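Local coordinates for protein alpha,alpha-trehalose-phosphate synthase (UDP-forming) (Burkholderia vietnamiensis, PDB 5TVG) that belongs to glycosyltransferase family 20 of the GT-B clan and holds uridine-5'-diphosphate and a magnesium ion in the crystal, at residues N17-G22 against Y72-L77; D103-D108 against L173-P178; T214-D217 against L221-H224. All coordinates share one frame; numbering follows the deposited sequence.

Following the chain from the N terminus, interaction 1 closes first, setting the loop after strand 12-16 against strand 70-77 near one end of the ten-stranded mixed sheet. Interaction 2 comes next and joins two loops, the one leading into helix 109-127 and the one leading into helix 179-186, beside a second subunit. Interaction 3 is the shortest closure, a hairpin of strands 213-216 and 220-223 at the other end of the same sheet. The three lie in series, none nested in or crossing another. Interactions 1 and 3 have centres about 35 Å apart, whereas the nearest atoms of interactions 2 and 3 are about 10 Å apart.

Interaction 1: residues N17-G22 against Y72-L77; sequences NRVAAG and YATLGL
Val-19 meets Tyr-72 and Thr-74, two residues apart on strand 70-77, both of which leave the backbone toward the loop. Its side chain lies aslant to both. The CG1 methyl, anti to the backbone N (chi1 175°), comes to the edge of the Tyr-72 ring, close to the ring plane, with CG1 3.7 Å from CD2. The Val-19 CB sits 3.7 Å from the Thr-74 CG2, and that threonine methyl also lies 3.9 Å from Val-19 CG1 and 4.0 Å from Val-19 CG2, so one methyl group spans both branches of the valine. In this GT-B protein the chain turns a corner at Asn-17, and the loop leaving strand 12-16 crosses to strand 70-77 of the same mixed sheet, with strand 46-48 between the two in the sheet order. The contact does not touch the bound uridine-5'-diphosphate, which is about 13 Å from the side chain of Ala-20. Trp-47 of strand 46-48 is touched by Val-19, Ala-20 and Tyr-72, and so is shared by both segments. The Ala-20 carbonyl O lies obliquely to the tyrosine ring, 3.9 Å from Tyr-72 CD2, and takes a weak hydrogen bond from Arg-65, which also makes a cation-pi contact with the Tyr-72 ring.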
loop_
_atom_site.group_PDB
_atom_site.type_symbol
_atom_site.label_atom_id
_atom_site.label_comp_id
_atom_site.label_asym_id
_atom_site.label_seq_id
_atom_site.Cartn_x
_atom_site.Cartn_y
_atom_site.Cartn_z
ATOM N N ASN A 17 -0.030 -16.187 30.835
ATOM C CA ASN A 17 0.878 -15.169 30.318
ATOM C C ASN A 17 0.811 -13.889 31.136
ATOM O O ASN A 17 1.849 -13.328 31.491
ATOM C CB ASN A 17 0.619 -14.858 28.855
ATOM C CG ASN A 17 1.722 -13.946 28.270
ATOM O OD1 ASN A 17 2.928 -14.210 28.452
ATOM N ND2 ASN A 17 1.318 -12.859 27.606
ATOM N N ARG A 18 -0.385 -13.377 31.409
ATOM C CA ARG A 18 -0.579 -12.145 32.171
ATOM C C ARG A 18 -1.291 -12.469 33.482
ATOM O O ARG A 18 -2.349 -13.105 33.451
ATOM C CB ARG A 18 -1.399 -11.136 31.347
ATOM C CG ARG A 18 -0.688 -10.618 30.063
ATOM C CD ARG A 18 -1.562 -9.646 29.268
ATOM N NE ARG A 18 -0.897 -9.114 28.072
ATOM C CZ ARG A 18 -0.099 -8.051 28.091
ATOM N NH1 ARG A 18 0.119 -7.423 29.239
ATOM N NH2 ARG A 18 0.479 -7.608 26.973
ATOM N N VAL A 19 -0.738 -12.021 34.609
ATOM C CA VAL A 19 -1.342 -12.229 35.918
ATOM C C VAL A 19 -2.089 -10.963 36.303
ATOM O O VAL A 19 -1.498 -9.879 36.343
ATOM C CB VAL A 19 -0.284 -12.597 36.968
ATOM C CG1 VAL A 19 -0.921 -12.699 38.365
ATOM C CG2 VAL A 19 0.408 -13.909 36.593
ATOM N N ALA A 20 -3.388 -11.094 36.591
ATOM C CA ALA A 20 -4.190 -9.926 36.946
ATOM C C ALA A 20 -3.664 -9.242 38.210
ATOM O O ALA A 20 -3.174 -9.891 39.140
ATOM C CB ALA A 20 -5.655 -10.326 37.142
ATOM N N ALA A 21 -3.784 -7.917 38.243
ATOM C CA ALA A 21 -3.348 -7.133 39.387
ATOM C C ALA A 21 -4.272 -5.932 39.548
ATOM O O ALA A 21 -4.784 -5.388 38.561
ATOM C CB ALA A 21 -1.890 -6.674 39.233
ATOM N N GLY A 22 -4.489 -5.540 40.807
ATOM C CA GLY A 22 -5.249 -4.325 41.090
ATOM C C GLY A 22 -6.704 -4.440 40.672
ATOM O O GLY A 22 -7.410 -5.394 41.028
ATOM N N TYR A 72 0.240 -14.275 44.481
ATOM C CA TYR A 72 0.560 -13.888 43.111
ATOM C C TYR A 72 2.080 -13.833 42.993
ATOM O O TYR A 72 2.727 -13.029 43.670
ATOM C CB TYR A 72 -0.068 -12.539 42.756
ATOM C CG TYR A 72 -1.580 -12.483 42.889
ATOM C CD1 TYR A 72 -2.188 -12.259 44.119
ATOM C CD2 TYR A 72 -2.397 -12.630 41.778
ATOM C CE1 TYR A 72 -3.576 -12.200 44.236
ATOM C CE2 TYR A 72 -3.778 -12.575 41.884
ATOM C CZ TYR A 72 -4.367 -12.360 43.105
ATOM O OH TYR A 72 -5.749 -12.310 43.195
ATOM N N ALA A 73 2.654 -14.674 42.135
ATOM C CA ALA A 73 4.103 -14.728 41.966
ATOM C C ALA A 73 4.415 -14.326 40.530
ATOM O O ALA A 73 4.098 -15.079 39.603
ATOM C CB ALA A 73 4.645 -16.119 42.300
ATOM N N THR A 74 4.999 -13.125 40.339
ATOM C CA THR A 74 5.180 -12.576 38.995
ATOM C C THR A 74 6.626 -12.205 38.682
ATOM O O THR A 74 7.451 -11.934 39.567
ATOM C CB THR A 74 4.288 -11.339 38.738
ATOM O OG1 THR A 74 4.612 -10.309 39.673
ATOM C CG2 THR A 74 2.796 -11.697 38.859
ATOM N N LEU A 75 6.890 -12.128 37.380
ATOM C CA LEU A 75 8.209 -11.868 36.836
ATOM C C LEU A 75 8.069 -10.930 35.650
ATOM O O LEU A 75 7.074 -10.980 34.917
ATOM C CB LEU A 75 8.893 -13.158 36.352
ATOM C CG LEU A 75 9.415 -14.126 37.390
ATOM C CD1 LEU A 75 9.526 -15.492 36.755
ATOM C CD2 LEU A 75 10.800 -13.641 37.930
ATOM N N GLY A 76 9.093 -10.088 35.454
ATOM C CA GLY A 76 9.156 -9.250 34.276
ATOM C C GLY A 76 9.889 -9.974 33.172
ATOM O O GLY A 76 10.474 -11.029 33.411
ATOM N N LEU A 77 9.819 -9.421 31.955
ATOM C CA LEU A 77 10.557 -9.963 30.822
ATOM C C LEU A 77 11.454 -8.892 30.212
ATOM O O LEU A 77 11.109 -7.716 30.188
ATOM C CB LEU A 77 9.621 -10.499 29.724
ATOM C CG LEU A 77 8.710 -11.710 29.983
ATOM C CD1 LEU A 77 7.787 -11.976 28.771
ATOM C CD2 LEU A 77 9.537 -12.935 30.330
#

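Interaction 2: residues D103-D108 against L173-P178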
loop_
_atom_site.group_PDB
_atom_site.type_symbol
_atom_site.label_atom_id
_atom_site.label_comp_id
_atom_site.label_asym_id
_atom_site.label_seq_id
_atom_site.Cartn_x
_atom_site.Cartn_y
_atom_site.Cartn_z
ATOM N N ASP A 103 -1.854 -17.274 5.621
ATOM C CA ASP A 103 -1.357 -16.127 4.874
ATOM C C ASP A 103 -0.687 -15.071 5.751
ATOM O O ASP A 103 0.132 -14.298 5.238
ATOM C CB ASP A 103 -2.494 -15.472 4.071
ATOM C CG ASP A 103 -3.666 -15.035 4.949
ATOM O OD1 ASP A 103 -4.289 -15.906 5.593
ATOM O OD2 ASP A 103 -3.954 -13.822 5.027
ATOM N N LEU A 104 -1.005 -14.999 7.043
ATOM C CA LEU A 104 -0.410 -13.987 7.915
ATOM C C LEU A 104 0.725 -14.516 8.762
ATOM O O LEU A 104 1.355 -13.729 9.472
ATOM C CB LEU A 104 -1.473 -13.392 8.841
ATOM C CG LEU A 104 -2.657 -12.750 8.126
ATOM C CD1 LEU A 104 -3.688 -12.242 9.146
ATOM C CD2 LEU A 104 -2.130 -11.603 7.250
ATOM N N ALA A 105 1.011 -15.816 8.699
ATOM C CA ALA A 105 1.995 -16.441 9.590
ATOM C C ALA A 105 3.423 -16.118 9.171
ATOM O O ALA A 105 3.738 -16.087 7.982
ATOM C CB ALA A 105 1.795 -17.954 9.619
ATOM N N ARG A 106 4.286 -15.861 10.158
ATOM C CA ARG A 106 5.700 -15.572 9.912
ATOM C C ARG A 106 6.550 -16.332 10.921
ATOM O O ARG A 106 6.571 -15.970 12.098
ATOM C CB ARG A 106 6.021 -14.075 10.011
ATOM C CG ARG A 106 4.967 -13.129 9.491
ATOM C CD ARG A 106 5.030 -12.953 7.986
ATOM N NE ARG A 106 4.067 -11.938 7.573
ATOM C CZ ARG A 106 2.957 -12.194 6.893
ATOM N NH1 ARG A 106 2.680 -13.428 6.504
ATOM N NH2 ARG A 106 2.136 -11.212 6.581
ATOM N N PHE A 107 7.223 -17.387 10.485
ATOM C CA PHE A 107 8.138 -18.107 11.357
ATOM C C PHE A 107 9.548 -17.520 11.304
ATOM O O PHE A 107 10.048 -17.153 10.238
ATOM C CB PHE A 107 8.198 -19.584 10.991
ATOM C CG PHE A 107 9.146 -20.376 11.854
ATOM C CD1 PHE A 107 8.816 -20.677 13.155
ATOM C CD2 PHE A 107 10.353 -20.814 11.365
ATOM C CE1 PHE A 107 9.679 -21.398 13.956
ATOM C CE2 PHE A 107 11.198 -21.546 12.153
ATOM C CZ PHE A 107 10.853 -21.846 13.456
ATOM N N ASP A 108 10.193 -17.449 12.471
ATOM C CA ASP A 108 11.601 -17.088 12.563
ATOM C C ASP A 108 12.277 -17.932 13.640
ATOM O O ASP A 108 11.809 -17.969 14.783
ATOM C CB ASP A 108 11.788 -15.606 12.875
ATOM C CG ASP A 108 13.264 -15.223 12.955
ATOM O OD1 ASP A 108 13.885 -15.362 14.033
ATOM O OD2 ASP A 108 13.806 -14.838 11.904
ATOM N N LEU A 173 -2.184 -26.972 10.968
ATOM C CA LEU A 173 -1.161 -26.909 12.014
ATOM C C LEU A 173 0.242 -26.986 11.423
ATOM O O LEU A 173 1.153 -26.298 11.882
ATOM C CB LEU A 173 -1.365 -28.029 13.038
ATOM C CG LEU A 173 -0.404 -27.976 14.243
ATOM C CD1 LEU A 173 -0.677 -26.742 15.116
ATOM C CD2 LEU A 173 -0.440 -29.250 15.091
ATOM N N ARG A 174 0.430 -27.807 10.392
ATOM C CA ARG A 174 1.736 -27.992 9.764
ATOM C C ARG A 174 2.358 -26.693 9.242
ATOM O O ARG A 174 3.546 -26.687 8.917
ATOM C CB ARG A 174 1.598 -28.911 8.547
ATOM C CG ARG A 174 1.406 -30.357 8.813
ATOM C CD ARG A 174 0.909 -31.010 7.525
ATOM N NE ARG A 174 1.924 -31.040 6.486
ATOM C CZ ARG A 174 1.681 -30.887 5.193
ATOM N NH1 ARG A 174 0.448 -30.689 4.758
ATOM N NH2 ARG A 174 2.681 -30.944 4.332
ATOM N N VAL A 175 1.575 -25.622 9.086
ATOM C CA VAL A 175 2.135 -24.358 8.644
ATOM C C VAL A 175 3.158 -23.854 9.651
ATOM O O VAL A 175 4.156 -23.220 9.277
ATOM C CB VAL A 175 0.994 -23.344 8.380
ATOM C CG1 VAL A 175 1.537 -21.944 8.133
ATOM C CG2 VAL A 175 0.171 -23.766 7.164
ATOM N N VAL A 176 2.961 -24.157 10.926
ATOM C CA VAL A 176 3.941 -23.887 11.976
ATOM C C VAL A 176 5.111 -24.859 11.835
ATOM O O VAL A 176 4.923 -26.069 12.031
ATOM C CB VAL A 176 3.324 -24.043 13.381
ATOM C CG1 VAL A 176 4.408 -23.794 14.457
ATOM C CG2 VAL A 176 2.106 -23.125 13.569
ATOM N N PRO A 177 6.326 -24.405 11.533
ATOM C CA PRO A 177 7.407 -25.353 11.237
ATOM C C PRO A 177 7.692 -26.313 12.388
ATOM O O PRO A 177 7.853 -27.518 12.145
ATOM C CB PRO A 177 8.598 -24.442 10.923
ATOM C CG PRO A 177 7.895 -23.201 10.302
ATOM C CD PRO A 177 6.650 -23.029 11.103
ATOM N N PRO A 178 7.734 -25.871 13.661
ATOM C CA PRO A 178 7.984 -26.869 14.719
ATOM C C PRO A 178 6.746 -27.609 15.222
ATOM O O PRO A 178 6.683 -27.958 16.411
ATOM C CB PRO A 178 8.624 -26.033 15.844
ATOM C CG PRO A 178 8.025 -24.721 15.702
ATOM C CD PRO A 178 7.886 -24.495 14.193
#
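Phe-107 lays one face of its ring on the pyrrolidine of Pro-177, and this pair accounts for most of the surface the two loops bury together. The Pro-177 CG stands 3.8 Å from the centroid of the Phe-107 ring and 26° off the ring normal, a CH-pi contact displaced toward the CG end of the ring, where Pro-177 CG is 3.5 Å from Phe-107 CG. A chi1 of 179° points the Phe-107 ring away from its own backbone N and out over Pro-177. The two side chains pass in opposite directions, and the far end of the ring reaches the next residue: Phe-107 CE1 lies 3.6 Å from Pro-178 CD, approached obliquely. Further back along both loops, Ala-105 CB touches Val-175 CG1 at 4.3 Å.

The contact lies just ahead of two helices, with Asp-108 at the N-cap of helix 109-127 and Pro-178 at that of helix 179-186. Tyr-112 touches both Phe-107 and Pro-178, while Tyr-414 of the second subunit packs on Phe-107 and Val-175. Between the two loops the contact is wholly apolar: Pro-177 offers a C-H group to the ring face and Pro-178 adds apolar contact at CE1, consistent with a contact held by van der Waals packing and one CH-pi interaction.

Interaction 3: residues T214-D217 against L221-H224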
loop_
_atom_site.group_PDB
_atom_site.type_symbol
_atom_site.label_atom_id
_atom_site.label_comp_id
_atom_site.label_asym_id
_atom_site.label_seq_id
_atom_site.Cartn_x
_atom_site.Cartn_y
_atom_site.Cartn_z
ATOM N N THR A 214 -1.969 -43.608 19.562
ATOM C CA THR A 214 -3.298 -44.161 19.393
ATOM C C THR A 214 -4.198 -43.628 20.500
ATOM O O THR A 214 -3.727 -43.205 21.561
ATOM C CB THR A 214 -3.268 -45.706 19.388
ATOM O OG1 THR A 214 -2.557 -46.196 20.537
ATOM C CG2 THR A 214 -2.583 -46.213 18.119
ATOM N N ALA A 215 -5.502 -43.629 20.228
ATOM C CA ALA A 215 -6.518 -43.432 21.251
ATOM C C ALA A 215 -7.100 -44.778 21.659
ATOM O O ALA A 215 -7.227 -45.692 20.841
ATOM C CB ALA A 215 -7.640 -42.520 20.757
ATOM N N SER A 216 -7.454 -44.891 22.939
ATOM C CA SER A 216 -8.034 -46.115 23.474
ATOM C C SER A 216 -8.914 -45.789 24.673
ATOM O O SER A 216 -9.620 -44.773 24.660
ATOM C CB SER A 216 -6.930 -47.108 23.855
ATOM O OG SER A 216 -5.821 -46.445 24.446
ATOM N N ASP A 217 -8.867 -46.660 25.697
ATOM C CA ASP A 217 -9.482 -46.529 27.026
ATOM C C ASP A 217 -10.253 -45.233 27.281
ATOM O O ASP A 217 -10.008 -44.552 28.285
ATOM C CB ASP A 217 -8.397 -46.692 28.107
ATOM C CG ASP A 217 -7.126 -45.866 27.815
ATOM O OD1 ASP A 217 -7.041 -45.235 26.733
ATOM O OD2 ASP A 217 -6.201 -45.851 28.664
ATOM N N LEU A 221 -5.068 -40.547 25.146
ATOM C CA LEU A 221 -4.163 -40.700 24.020
ATOM C C LEU A 221 -2.838 -41.232 24.550
ATOM O O LEU A 221 -2.350 -40.770 25.581
ATOM C CB LEU A 221 -3.970 -39.392 23.266
ATOM C CG LEU A 221 -4.822 -39.117 22.010
ATOM C CD1 LEU A 221 -6.306 -38.900 22.310
ATOM C CD2 LEU A 221 -4.287 -37.932 21.286
ATOM N N HIS A 222 -2.289 -42.228 23.865
ATOM C CA HIS A 222 -1.004 -42.833 24.190
ATOM C C HIS A 222 -0.025 -42.375 23.114
ATOM O O HIS A 222 -0.132 -42.787 21.955
ATOM C CB HIS A 222 -1.112 -44.359 24.231
ATOM C CG HIS A 222 -1.909 -44.874 25.389
ATOM N ND1 HIS A 222 -1.385 -45.740 26.331
ATOM C CD2 HIS A 222 -3.184 -44.622 25.776
ATOM C CE1 HIS A 222 -2.308 -46.005 27.240
ATOM N NE2 HIS A 222 -3.402 -45.327 26.933
ATOM N N ALA A 223 0.905 -41.501 23.489
ATOM C CA ALA A 223 1.825 -40.911 22.525
ATOM C C ALA A 223 3.062 -40.448 23.276
ATOM O O ALA A 223 2.985 -40.093 24.456
ATOM C CB ALA A 223 1.195 -39.725 21.763
ATOM N N HIS A 224 4.205 -40.491 22.588
ATOM C CA HIS A 224 5.476 -40.006 23.145
ATOM C C HIS A 224 5.736 -40.584 24.537
ATOM O O HIS A 224 6.173 -39.886 25.457
ATOM C CB HIS A 224 5.504 -38.475 23.179
ATOM C CG HIS A 224 5.487 -37.848 21.823
ATOM N ND1 HIS A 224 6.549 -37.937 20.949
ATOM C CD2 HIS A 224 4.544 -37.101 21.199
ATOM C CE1 HIS A 224 6.252 -37.292 19.835
ATOM N NE2 HIS A 224 5.047 -36.763 19.966
#
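His-222 leans from its strand across to the segment 214-217, and its side chain can be followed outward atom by atom. At the base, CB lies 3.9 Å from the carbonyl O of Thr-214, the residue with which His-222 is paired. CG stands anti to the carbonyl carbon of its own residue (chi1 -70°), which swings the imidazole toward the turn end of the hairpin. There CD2 comes 3.5 Å from Ser-216 OG, which approaches obliquely. At the tip, NE2 donates a weak hydrogen bond to Asp-217 OD2, 3.3 Å long but fairly straight at 167°. Asp-217 OD2, also 4.1 Å from His-222 CE1, sits at the ring edge, in the plane of the imidazole, although the carboxylate itself is turned 44° from that plane. Ser-216 OG holds the other oxygen of this carboxylate, donating to Asp-217 OD1 from above its plane. Aspartate and histidine come from opposite directions, and the nearby negative charge would probably favour a proton on NE2.

At the backbone, Thr-214 and His-222 form an antiparallel hydrogen-bonded pair: His-222 N reaches Thr-214 O at 2.9 Å, and Thr-214 N reaches His-222 O at 3.1 Å. On the face of the sheet away from the histidine, Ala-215 CB meets Leu-221 CD1 at 4.2 Å; these two form the adjoining non-hydrogen-bonded pair, and both also touch helix 197-209. Two adjacent antiparallel strands joined by a short turn make a beta hairpin, here at the edge of the mixed sheet, with 213-216 as its outermost strand within the chain.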